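Local coordinates for protein PLP-Dependent L-Arginine Hydroxylase MppP (Streptomyces wadayamensis, PDB 6C9B) that uses pyridoxal 5'-phosphate to oxidise L-arginine, giving 4-hydroxy-2-ketoarginine and 2-ketoarginine, acting as an oxidase and not an oxygenase, at residues H112-N117 with F154-N159; L121-G126 with F339-P344. All blocks are in the same frame, centred on the assembly; numbering follows the deposited sequence.

In the fold
Both contacts involve helix 116-124 of this class I aminotransferase fold. Contact 1 lies at the C-terminal ends of two strands of the seven-stranded sheet and holds the start of that helix; contact 2 joins its last turn to a loop between two strands of the five-stranded sheet. The first is buried and works through neutral hydrogen bonds among two threonine hydroxyls, an asparagine amide and a backbone carbonyl, beside the product site. At contact 2, on the surface, a solvent-facing arginine makes one weak bond to a loop carbonyl and lies against an indole edge. The two meet where loop 339-344 packs on H112 and P113, including a probable hydrogen bond from T114 N to F339 O.

Contact 1: H112-N117 with F154-N159; sequences HPTFDN and FVTTPN. With EGV ((4S)-5-carbamimidamido-4-hydroxy-2-oxopentanoic acid), chain F.
N159 spends both ends of its side-chain amide on P113 and T114, in a loop that starts with a cis peptide before P113; a second cis-proline, P158, immediately precedes N159. In the seven-stranded sheet of the class I aminotransferase fold, strands 107-112 and 152-156 run parallel and adjacent, and at their C-terminal ends three hydrogen bonds join the loop after the first to the end of the second and the loop that follows it. N159 ND2 donates to P113 O at 2.8 Å, nearly straight (170°) and in the amide plane, while OD1 accepts from T114 OG1 at 2.8 Å, with the donor in the carbonyl plane. Because CG of N159 is anti to its backbone N (chi1 -162°), the amide swings back to T114, whose side chain it crosses at about a right angle. The T114 hydroxyl in turn accepts from T156 OG1 at 2.9 Å, so that two bonds grip one buried oxygen and fix its direction of donation. E134 takes a further hydrogen bond from N159 ND2. Past T114 the chain enters the product site: F115 presents one ring face to the bound 4-hydroxy-2-ketoarginine, and N117, hydrogen-bonded to S91 and to D249 O of the second subunit, lies by the guanidino end. D116, between them, binds magnesium in another structure of this protein. On the ligand-facing side of F115, EGV C09 lies 3.3 Å above the ring plane, offset toward the rim.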
# COMPACT_ATOMS: atom_id res chain seq x y z
N HIS B 112 -1.80 17.69 -17.92
CA HIS B 112 -0.39 17.60 -18.26
C HIS B 112 0.20 18.99 -18.04
O HIS B 112 -0.32 19.97 -18.58
CB HIS B 112 -0.24 17.16 -19.72
CG HIS B 112 1.17 17.01 -20.18
ND1 HIS B 112 1.79 17.93 -21.02
CD2 HIS B 112 2.09 16.05 -19.94
CE1 HIS B 112 3.02 17.53 -21.26
NE2 HIS B 112 3.23 16.40 -20.62
N PRO B 113 1.27 19.13 -17.25
CA PRO B 113 1.97 18.11 -16.47
C PRO B 113 1.18 17.70 -15.25
O PRO B 113 0.22 18.38 -14.85
CB PRO B 113 3.26 18.83 -16.07
CG PRO B 113 2.78 20.25 -15.86
CD PRO B 113 1.81 20.48 -16.99
N THR B 114 1.58 16.58 -14.65
CA THR B 114 1.07 16.19 -13.34
C THR B 114 2.05 15.19 -12.75
O THR B 114 3.02 14.79 -13.40
CB THR B 114 -0.39 15.68 -13.40
OG1 THR B 114 -0.99 15.78 -12.10
CG2 THR B 114 -0.49 14.27 -13.92
N PHE B 115 1.80 14.80 -11.51
CA PHE B 115 2.67 13.85 -10.84
C PHE B 115 2.70 12.54 -11.64
O PHE B 115 1.65 12.00 -12.01
CB PHE B 115 2.16 13.61 -9.42
CG PHE B 115 2.86 12.51 -8.68
CD1 PHE B 115 4.24 12.35 -8.80
CD2 PHE B 115 2.15 11.64 -7.87
CE1 PHE B 115 4.89 11.33 -8.12
CE2 PHE B 115 2.79 10.64 -7.18
CZ PHE B 115 4.17 10.47 -7.31
N ASP B 116 3.91 12.06 -11.96
CA ASP B 116 4.03 11.13 -13.07
C ASP B 116 3.48 9.76 -12.73
O ASP B 116 3.14 9.00 -13.66
CB ASP B 116 5.48 11.04 -13.61
CG ASP B 116 6.51 10.42 -12.61
OD1 ASP B 116 6.23 10.33 -11.41
OD2 ASP B 116 7.60 10.04 -13.08
N ASN B 117 3.29 9.42 -11.46
CA ASN B 117 2.86 8.06 -11.22
C ASN B 117 1.38 7.90 -11.58
O ASN B 117 0.97 6.77 -11.88
CB ASN B 117 3.19 7.60 -9.80
CG ASN B 117 2.19 8.00 -8.81
OD1 ASN B 117 1.47 8.98 -8.97
ND2 ASN B 117 2.15 7.25 -7.71
N PHE B 154 -9.30 13.01 -16.00
CA PHE B 154 -8.62 12.95 -14.70
C PHE B 154 -7.90 14.26 -14.43
O PHE B 154 -7.02 14.66 -15.21
CB PHE B 154 -7.63 11.79 -14.69
CG PHE B 154 -7.10 11.46 -13.32
CD1 PHE B 154 -6.23 12.32 -12.66
CD2 PHE B 154 -7.44 10.30 -12.72
CE1 PHE B 154 -5.75 12.00 -11.40
CE2 PHE B 154 -6.95 9.97 -11.47
CZ PHE B 154 -6.12 10.84 -10.81
N VAL B 155 -8.24 14.91 -13.31
CA VAL B 155 -7.67 16.21 -12.97
C VAL B 155 -7.08 16.15 -11.57
O VAL B 155 -7.76 15.77 -10.60
CB VAL B 155 -8.71 17.35 -13.04
CG1 VAL B 155 -8.06 18.71 -12.65
CG2 VAL B 155 -9.30 17.45 -14.43
N THR B 156 -5.81 16.53 -11.46
CA THR B 156 -5.15 16.72 -10.18
C THR B 156 -5.35 18.17 -9.77
O THR B 156 -4.99 19.08 -10.54
CB THR B 156 -3.67 16.39 -10.34
OG1 THR B 156 -3.53 15.09 -10.93
CG2 THR B 156 -2.93 16.43 -9.00
N THR B 157 -5.96 18.41 -8.61
CA THR B 157 -6.23 19.78 -8.18
C THR B 157 -6.20 19.89 -6.66
O THR B 157 -6.89 19.14 -5.96
CB THR B 157 -7.56 20.31 -8.72
OG1 THR B 157 -7.76 21.64 -8.21
CG2 THR B 157 -8.75 19.42 -8.32
N PRO B 158 -5.37 20.78 -6.11
CA PRO B 158 -4.34 21.60 -6.77
C PRO B 158 -3.35 20.72 -7.49
O PRO B 158 -3.03 19.61 -7.03
CB PRO B 158 -3.69 22.36 -5.62
CG PRO B 158 -4.72 22.35 -4.53
CD PRO B 158 -5.39 21.02 -4.66
N ASN B 159 -2.89 21.17 -8.65
CA ASN B 159 -2.02 20.30 -9.41
C ASN B 159 -0.66 20.21 -8.75
O ASN B 159 -0.20 21.15 -8.08
CB ASN B 159 -1.88 20.76 -10.85
CG ASN B 159 -1.34 19.65 -11.78
OD1 ASN B 159 -1.27 18.44 -11.41
ND2 ASN B 159 -0.98 20.03 -12.99
C10 EGV F . 5.98 14.00 -4.79
C02 EGV F . 5.97 9.02 -3.96
C03 EGV F . 5.06 7.37 -5.60
C06 EGV F . 5.12 10.27 -4.05
C07 EGV F . 6.01 11.37 -4.68
C09 EGV F . 5.23 12.68 -4.99
N01 EGV F . 6.07 8.31 -5.23
N04 EGV F . 5.16 6.67 -6.83
N05 EGV F . 4.01 7.18 -4.82
O08 EGV F . 4.73 10.65 -2.79
O11 EGV F . 5.32 15.01 -4.88
O12 EGV F . 7.20 14.03 -4.56
O13 EGV F . 4.07 12.69 -5.37

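Contact 2: L121-G126 with F339-P344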
# COMPACT_ATOMS: atom_id res chain seq x y z
N LEU B 121 0.63 4.62 -13.66
CA LEU B 121 -0.31 3.60 -13.20
C LEU B 121 -1.43 3.40 -14.21
O LEU B 121 -1.83 2.27 -14.47
CB LEU B 121 -0.87 3.99 -11.84
CG LEU B 121 0.16 3.93 -10.71
CD1 LEU B 121 -0.44 4.57 -9.42
CD2 LEU B 121 0.64 2.53 -10.46
N LEU B 122 -1.87 4.48 -14.86
CA LEU B 122 -2.90 4.33 -15.88
C LEU B 122 -2.34 3.59 -17.08
O LEU B 122 -2.94 2.62 -17.58
CB LEU B 122 -3.43 5.70 -16.28
CG LEU B 122 -4.30 6.44 -15.28
CD1 LEU B 122 -4.48 7.93 -15.61
CD2 LEU B 122 -5.64 5.75 -15.18
N ARG B 123 -1.20 4.04 -17.58
CA ARG B 123 -0.61 3.35 -18.72
C ARG B 123 -0.30 1.90 -18.40
O ARG B 123 -0.48 1.01 -19.24
CB ARG B 123 0.67 4.06 -19.17
CG ARG B 123 0.49 5.35 -19.92
CD ARG B 123 1.82 5.76 -20.60
NE ARG B 123 1.68 6.81 -21.61
CZ ARG B 123 2.27 8.01 -21.57
NH1 ARG B 123 3.07 8.36 -20.56
NH2 ARG B 123 2.06 8.87 -22.56
N GLY B 124 0.20 1.65 -17.18
CA GLY B 124 0.55 0.29 -16.79
C GLY B 124 -0.64 -0.64 -16.75
O GLY B 124 -0.48 -1.85 -16.89
N ASN B 125 -1.83 -0.10 -16.54
CA ASN B 125 -3.05 -0.90 -16.56
C ASN B 125 -3.74 -0.87 -17.91
O ASN B 125 -4.89 -1.29 -18.01
CB ASN B 125 -3.97 -0.40 -15.46
CG ASN B 125 -3.55 -0.91 -14.10
OD1 ASN B 125 -3.81 -2.07 -13.79
ND2 ASN B 125 -2.87 -0.10 -13.33
N GLY B 126 -3.06 -0.41 -18.95
CA GLY B 126 -3.57 -0.51 -20.30
C GLY B 126 -4.41 0.64 -20.80
O GLY B 126 -5.06 0.49 -21.85
N PHE B 339 7.42 15.12 -14.91
CA PHE B 339 6.04 15.58 -14.73
C PHE B 339 5.36 15.82 -16.07
O PHE B 339 4.13 15.80 -16.15
CB PHE B 339 6.01 16.89 -13.95
CG PHE B 339 6.49 16.77 -12.53
CD1 PHE B 339 5.66 16.32 -11.53
CD2 PHE B 339 7.77 17.18 -12.20
CE1 PHE B 339 6.10 16.23 -10.22
CE2 PHE B 339 8.22 17.10 -10.90
CZ PHE B 339 7.39 16.62 -9.91
N HIS B 340 6.14 16.07 -17.11
CA HIS B 340 5.59 16.31 -18.45
C HIS B 340 5.56 14.97 -19.17
O HIS B 340 6.34 14.68 -20.08
CB HIS B 340 6.40 17.36 -19.17
CG HIS B 340 6.42 18.66 -18.43
ND1 HIS B 340 5.56 19.70 -18.73
CD2 HIS B 340 7.16 19.07 -17.38
CE1 HIS B 340 5.80 20.71 -17.90
NE2 HIS B 340 6.75 20.34 -17.06
N TRP B 341 4.62 14.15 -18.70
CA TRP B 341 4.58 12.73 -19.00
C TRP B 341 4.26 12.47 -20.47
O TRP B 341 4.51 11.37 -20.96
CB TRP B 341 3.55 12.05 -18.08
CG TRP B 341 2.19 12.69 -18.12
CD1 TRP B 341 1.68 13.61 -17.24
CD2 TRP B 341 1.17 12.46 -19.11
NE1 TRP B 341 0.40 13.99 -17.64
CE2 TRP B 341 0.06 13.28 -18.77
CE3 TRP B 341 1.08 11.64 -20.24
CZ2 TRP B 341 -1.11 13.32 -19.54
CZ3 TRP B 341 -0.10 11.66 -20.99
CH2 TRP B 341 -1.17 12.51 -20.63
N ALA B 342 3.76 13.46 -21.20
CA ALA B 342 3.52 13.33 -22.64
C ALA B 342 4.60 13.99 -23.49
O ALA B 342 4.69 13.68 -24.69
CB ALA B 342 2.16 13.93 -23.00
N GLU B 343 5.40 14.89 -22.92
CA GLU B 343 6.40 15.63 -23.67
C GLU B 343 7.48 16.08 -22.69
O GLU B 343 7.47 17.23 -22.24
CB GLU B 343 5.79 16.84 -24.38
CG GLU B 343 6.70 17.45 -25.43
CD GLU B 343 6.79 16.57 -26.67
OE1 GLU B 343 5.87 16.62 -27.51
OE2 GLU B 343 7.77 15.80 -26.77
N PRO B 344 8.39 15.19 -22.32
CA PRO B 344 9.29 15.52 -21.19
C PRO B 344 10.17 16.72 -21.45
O PRO B 344 10.56 17.40 -20.49
CB PRO B 344 10.12 14.24 -21.02
CG PRO B 344 9.74 13.32 -22.15
CD PRO B 344 8.40 13.76 -22.63
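The C-terminal end of helix 116-124, closed by a Schellman motif, meets the loop between strands 331-335 and 350-354 through one pair of residues, R123 and W341. The guanidinium of R123 reaches the loop edge-on: NH1 points at W341 O near the plane of the group, at 3.4 Å with an N-H...O angle of 170°, a straight but long and weak hydrogen bond. NH2 approaches the indole at its benzo edge, 3.7 Å from CE3 and near the ring plane, and the two planes are turned 72° apart. This is therefore an approach to the rim of the ring and not a cation-pi stack over its face. An extended chain from CG to NE spans the distance to the loop, the CA atoms of R123 and W341 being 10.7 Å apart.

W341 sits in the type I turn H340-E343, overlapped by an inverse gamma turn centred on H340. Its chi1 of 54° sets the indole so that NE1 donates to V111 O while CE3 turns to R123; H112 meets the ring edge-to-face. The methyl CB of A342 lies over one face. L129 of strand 128-133 packs against both R123 and W341. Side chain to side chain, R123 and W341 lie about 5 Å from D120 and D116 respectively, residues that bind magnesium in another structure of this protein; no metal is bound in this chain.

On the helix side, G126 adopts positive phi, and its N bonds to R123 O while L127 N returns to L122 O. N125 folds back on the same turn and also gives a hydrogen bond to E95. Its ND2 and backbone N reach L121 O from opposite faces of the carbonyl plane, ND2 at 2.8 Å.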